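Local coordinates for myosin light chain (Saccharomyces cerevisiae, PDB 1M45), which serves as a light chain for class II and class V myosins by binding their IQ motifs, and helps assemble the contractile actomyosin ring during cytokinesis, at residues E83-A88 with K140-V145. Numbering follows the deposited sequence. Where two conformers were deposited one is given.
Sequences EDFVKA and KFIEDV
Ile-142 carries this contact from one helix and Phe-85 from the other, a compact example of how the first and last helices of an EF-hand pair meet through a few apolar groups. The two branches of Ile-142 divide the work. Its CD1 methyl presses on the CB of Phe-85 at 3.8 Å, while CG2 comes to the rim of the ring, near its plane, 3.9 Å from CD1 of Phe-85. Ile-142 thus meets the benzyl group at its root and at one point on the rim. In Ile-142, CG1 stands anti to the carbonyl carbon (chi1 -67°) and the chain then runs on extended, which carries CD1 across to the opposing helix. There the same methyl comes within 4.4 Å of the backbone N of Val-86, a looser approach. No hydrogen bond links the segments, and only about 120 Å² is buried between them, with the nearest CA atoms, those of Phe-85 and Ile-142, 7.6 Å apart.

In the next shell, CB of Asp-84, whose carboxylate accepts a hydrogen bond from the backbone N of Lys-81, sits 3.9 Å above the centre of one face of the Phe-85 ring. An aromatic side chain of the bound IQ peptide also meets the Phe-85 ring, their planes inclined at about 50°, so Phe-85 touches both the partner helix and the peptide. Within this EF-hand pair, helices 83-90 and 138-146 come together at Phe-85 and Ile-142, where Phe-89 adds to the packing against Ile-142 and Leu-146 to that against Phe-85; Phe-141 and Val-145 turn to Leu-124 of helix 118-125, while strands 99-101 and 135-137 pair antiparallel between the two EF-hands.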
ATOM      1  N   GLU A  83       1.638  10.382 -12.718  0.50 17.92           N
ATOM      2  CA  GLU A  83       2.793  11.174 -13.083  0.50 17.64           C
ATOM      3  C   GLU A  83       3.898  11.172 -12.018  0.50 17.88           C
ATOM      4  O   GLU A  83       5.046  11.436 -12.340  0.50 18.57           O
ATOM      5  CB  GLU A  83       2.370  12.609 -13.417  0.50 16.62           C
ATOM      6  CG  GLU A  83       1.879  13.412 -12.225  0.50 16.97           C
ATOM      7  CD  GLU A  83       1.603  14.839 -12.613  0.50 17.98           C
ATOM      8  OE1 GLU A  83       0.559  15.053 -13.260  0.50 19.91           O
ATOM      9  OE2 GLU A  83       2.431  15.717 -12.283  0.50 19.42           O
ATOM     10  N   ASP A  84       3.544  10.889 -10.763  1.00 17.80           N
ATOM     11  CA  ASP A  84       4.524  10.832  -9.678  1.00 19.03           C
ATOM     12  C   ASP A  84       5.534   9.706  -9.879  1.00 19.73           C
ATOM     13  O   ASP A  84       6.626   9.760  -9.318  1.00 21.25           O
ATOM     14  CB  ASP A  84       3.822  10.605  -8.346  1.00 18.98           C
ATOM     15  CG  ASP A  84       3.038  11.832  -7.889  1.00 21.82           C
ATOM     16  OD1 ASP A  84       3.530  12.979  -8.112  1.00 26.97           O
ATOM     17  OD2 ASP A  84       1.930  11.748  -7.320  1.00 22.47           O
ATOM     18  N   PHE A  85       5.189   8.703 -10.674  1.00 19.79           N
ATOM     19  CA  PHE A  85       6.050   7.495 -10.759  1.00 20.19           C
ATOM     20  C   PHE A  85       6.616   7.153 -12.124  1.00 21.36           C
ATOM     21  O   PHE A  85       7.460   6.257 -12.234  1.00 20.11           O
ATOM     22  CB  PHE A  85       5.263   6.300 -10.246  1.00 19.82           C
ATOM     23  CG  PHE A  85       4.679   6.530  -8.899  1.00 20.30           C
ATOM     24  CD1 PHE A  85       3.298   6.529  -8.725  1.00 18.23           C
ATOM     25  CD2 PHE A  85       5.499   6.829  -7.806  1.00 18.33           C
ATOM     26  CE1 PHE A  85       2.739   6.784  -7.466  1.00 20.69           C
ATOM     27  CE2 PHE A  85       4.928   7.113  -6.573  1.00 19.00           C
ATOM     28  CZ  PHE A  85       3.535   7.063  -6.414  1.00 18.25           C
ATOM     29  N   VAL A  86       6.137   7.847 -13.164  1.00 22.36           N
ATOM     30  CA  VAL A  86       6.597   7.582 -14.519  1.00 22.67           C
ATOM     31  C   VAL A  86       8.090   7.779 -14.707  1.00 23.64           C
ATOM     32  O   VAL A  86       8.749   6.918 -15.277  1.00 23.39           O
ATOM     33  CB  VAL A  86       5.802   8.437 -15.550  1.00 24.15           C
ATOM     34  CG1 VAL A  86       6.383   8.331 -16.966  1.00 25.19           C
ATOM     35  CG2 VAL A  86       4.367   8.005 -15.545  1.00 22.96           C
ATOM     36  N   LYS A  87       8.625   8.897 -14.224  1.00 22.38           N
ATOM     37  CA  LYS A  87      10.062   9.147 -14.327  1.00 24.31           C
ATOM     38  C   LYS A  87      10.905   8.052 -13.674  1.00 23.33           C
ATOM     39  O   LYS A  87      11.949   7.656 -14.208  1.00 24.47           O
ATOM     40  CB  LYS A  87      10.404  10.516 -13.736  1.00 24.70           C
ATOM     41  CG  LYS A  87      10.047  11.650 -14.680  1.00 27.94           C
ATOM     42  CD  LYS A  87      10.507  12.995 -14.143  1.00 32.07           C
ATOM     43  CE  LYS A  87      10.236  14.106 -15.148  1.00 35.80           C
ATOM     44  NZ  LYS A  87       8.774  14.304 -15.440  1.00 37.15           N
ATOM     45  N   ALA A  88      10.440   7.548 -12.527  1.00 22.82           N
ATOM     46  CA  ALA A  88      11.139   6.446 -11.845  1.00 21.98           C
ATOM     47  C   ALA A  88      11.202   5.175 -12.707  1.00 21.37           C
ATOM     48  O   ALA A  88      12.238   4.475 -12.735  1.00 22.35           O
ATOM     49  CB  ALA A  88      10.512   6.135 -10.455  1.00 21.66           C
ATOM     50  N   LYS A 140      -0.038   1.178 -16.940  1.00 19.25           N
ATOM     51  CA  LYS A 140      -1.200   0.381 -16.578  1.00 19.52           C
ATOM     52  C   LYS A 140      -1.032  -0.196 -15.178  1.00 17.99           C
ATOM     53  O   LYS A 140      -1.981  -0.228 -14.380  1.00 17.36           O
ATOM     54  CB  LYS A 140      -1.449  -0.720 -17.614  1.00 20.21           C
ATOM     55  CG  LYS A 140      -2.615  -1.600 -17.250  1.00 26.04           C
ATOM     56  CD  LYS A 140      -2.842  -2.714 -18.293  1.00 32.47           C
ATOM     57  CE  LYS A 140      -4.234  -3.346 -18.115  1.00 37.36           C
ATOM     58  NZ  LYS A 140      -4.442  -3.977 -16.763  1.00 37.68           N
ATOM     59  N   PHE A 141       0.185  -0.628 -14.871  1.00 15.86           N
ATOM     60  CA  PHE A 141       0.488  -1.149 -13.559  1.00 16.02           C
ATOM     61  C   PHE A 141       0.242  -0.077 -12.505  1.00 15.90           C
ATOM     62  O   PHE A 141      -0.434  -0.339 -11.508  1.00 14.86           O
ATOM     63  CB  PHE A 141       1.939  -1.648 -13.527  1.00 15.98           C
ATOM     64  CG  PHE A 141       2.461  -1.901 -12.141  1.00 17.10           C
ATOM     65  CD1 PHE A 141       2.078  -3.046 -11.446  1.00 19.30           C
ATOM     66  CD2 PHE A 141       3.354  -1.004 -11.549  1.00 18.57           C
ATOM     67  CE1 PHE A 141       2.577  -3.280 -10.135  1.00 16.62           C
ATOM     68  CE2 PHE A 141       3.845  -1.211 -10.253  1.00 17.01           C
ATOM     69  CZ  PHE A 141       3.456  -2.355  -9.545  1.00 17.12           C
ATOM     70  N   ILE A 142       0.798   1.122 -12.720  1.00 14.91           N
ATOM     71  CA  ILE A 142       0.615   2.219 -11.767  1.00 15.78           C
ATOM     72  C   ILE A 142      -0.867   2.516 -11.576  1.00 15.75           C
ATOM     73  O   ILE A 142      -1.334   2.736 -10.437  1.00 15.76           O
ATOM     74  CB  ILE A 142       1.358   3.458 -12.216  1.00 16.43           C
ATOM     75  CG1 ILE A 142       2.872   3.192 -12.152  1.00 15.93           C
ATOM     76  CG2 ILE A 142       1.035   4.635 -11.298  1.00 18.17           C
ATOM     77  CD1 ILE A 142       3.689   4.214 -13.009  1.00 16.83           C
ATOM     78  N   GLU A 143      -1.614   2.537 -12.681  1.00 16.18           N
ATOM     79  CA  GLU A 143      -3.069   2.812 -12.588  1.00 17.51           C
ATOM     80  C   GLU A 143      -3.779   1.794 -11.696  1.00 17.90           C
ATOM     81  O   GLU A 143      -4.624   2.149 -10.865  1.00 18.96           O
ATOM     82  CB  GLU A 143      -3.723   2.844 -13.961  1.00 18.26           C
ATOM     83  CG  GLU A 143      -3.195   3.999 -14.785  1.00 22.23           C
ATOM     84  CD  GLU A 143      -3.692   5.340 -14.297  1.00 31.09           C
ATOM     85  OE1 GLU A 143      -4.830   5.415 -13.764  1.00 32.34           O
ATOM     86  OE2 GLU A 143      -2.942   6.317 -14.438  1.00 34.97           O
ATOM     87  N   ASP A 144      -3.403   0.531 -11.851  1.00 16.53           N
ATOM     88  CA  ASP A 144      -4.008  -0.509 -11.026  1.00 16.42           C
ATOM     89  C   ASP A 144      -3.676  -0.331  -9.549  1.00 16.07           C
ATOM     90  O   ASP A 144      -4.535  -0.478  -8.664  1.00 16.80           O
ATOM     91  CB  ASP A 144      -3.530  -1.886 -11.516  1.00 16.25           C
ATOM     92  CG  ASP A 144      -4.220  -2.321 -12.805  1.00 21.05           C
ATOM     93  OD1 ASP A 144      -3.788  -3.355 -13.384  1.00 26.15           O
ATOM     94  OD2 ASP A 144      -5.150  -1.694 -13.355  1.00 23.68           O
ATOM     95  N   VAL A 145      -2.420  -0.018  -9.260  1.00 16.01           N
ATOM     96  CA  VAL A 145      -1.983   0.102  -7.879  1.00 15.77           C
ATOM     97  C   VAL A 145      -2.674   1.291  -7.213  1.00 17.22           C
ATOM     98  O   VAL A 145      -2.965   1.228  -6.028  1.00 17.64           O
ATOM     99  CB  VAL A 145      -0.439   0.251  -7.812  1.00 16.76           C
ATOM    100  CG1 VAL A 145       0.066   0.738  -6.425  1.00 17.13           C
ATOM    101  CG2 VAL A 145       0.218  -1.099  -8.199  1.00 15.77           C
TER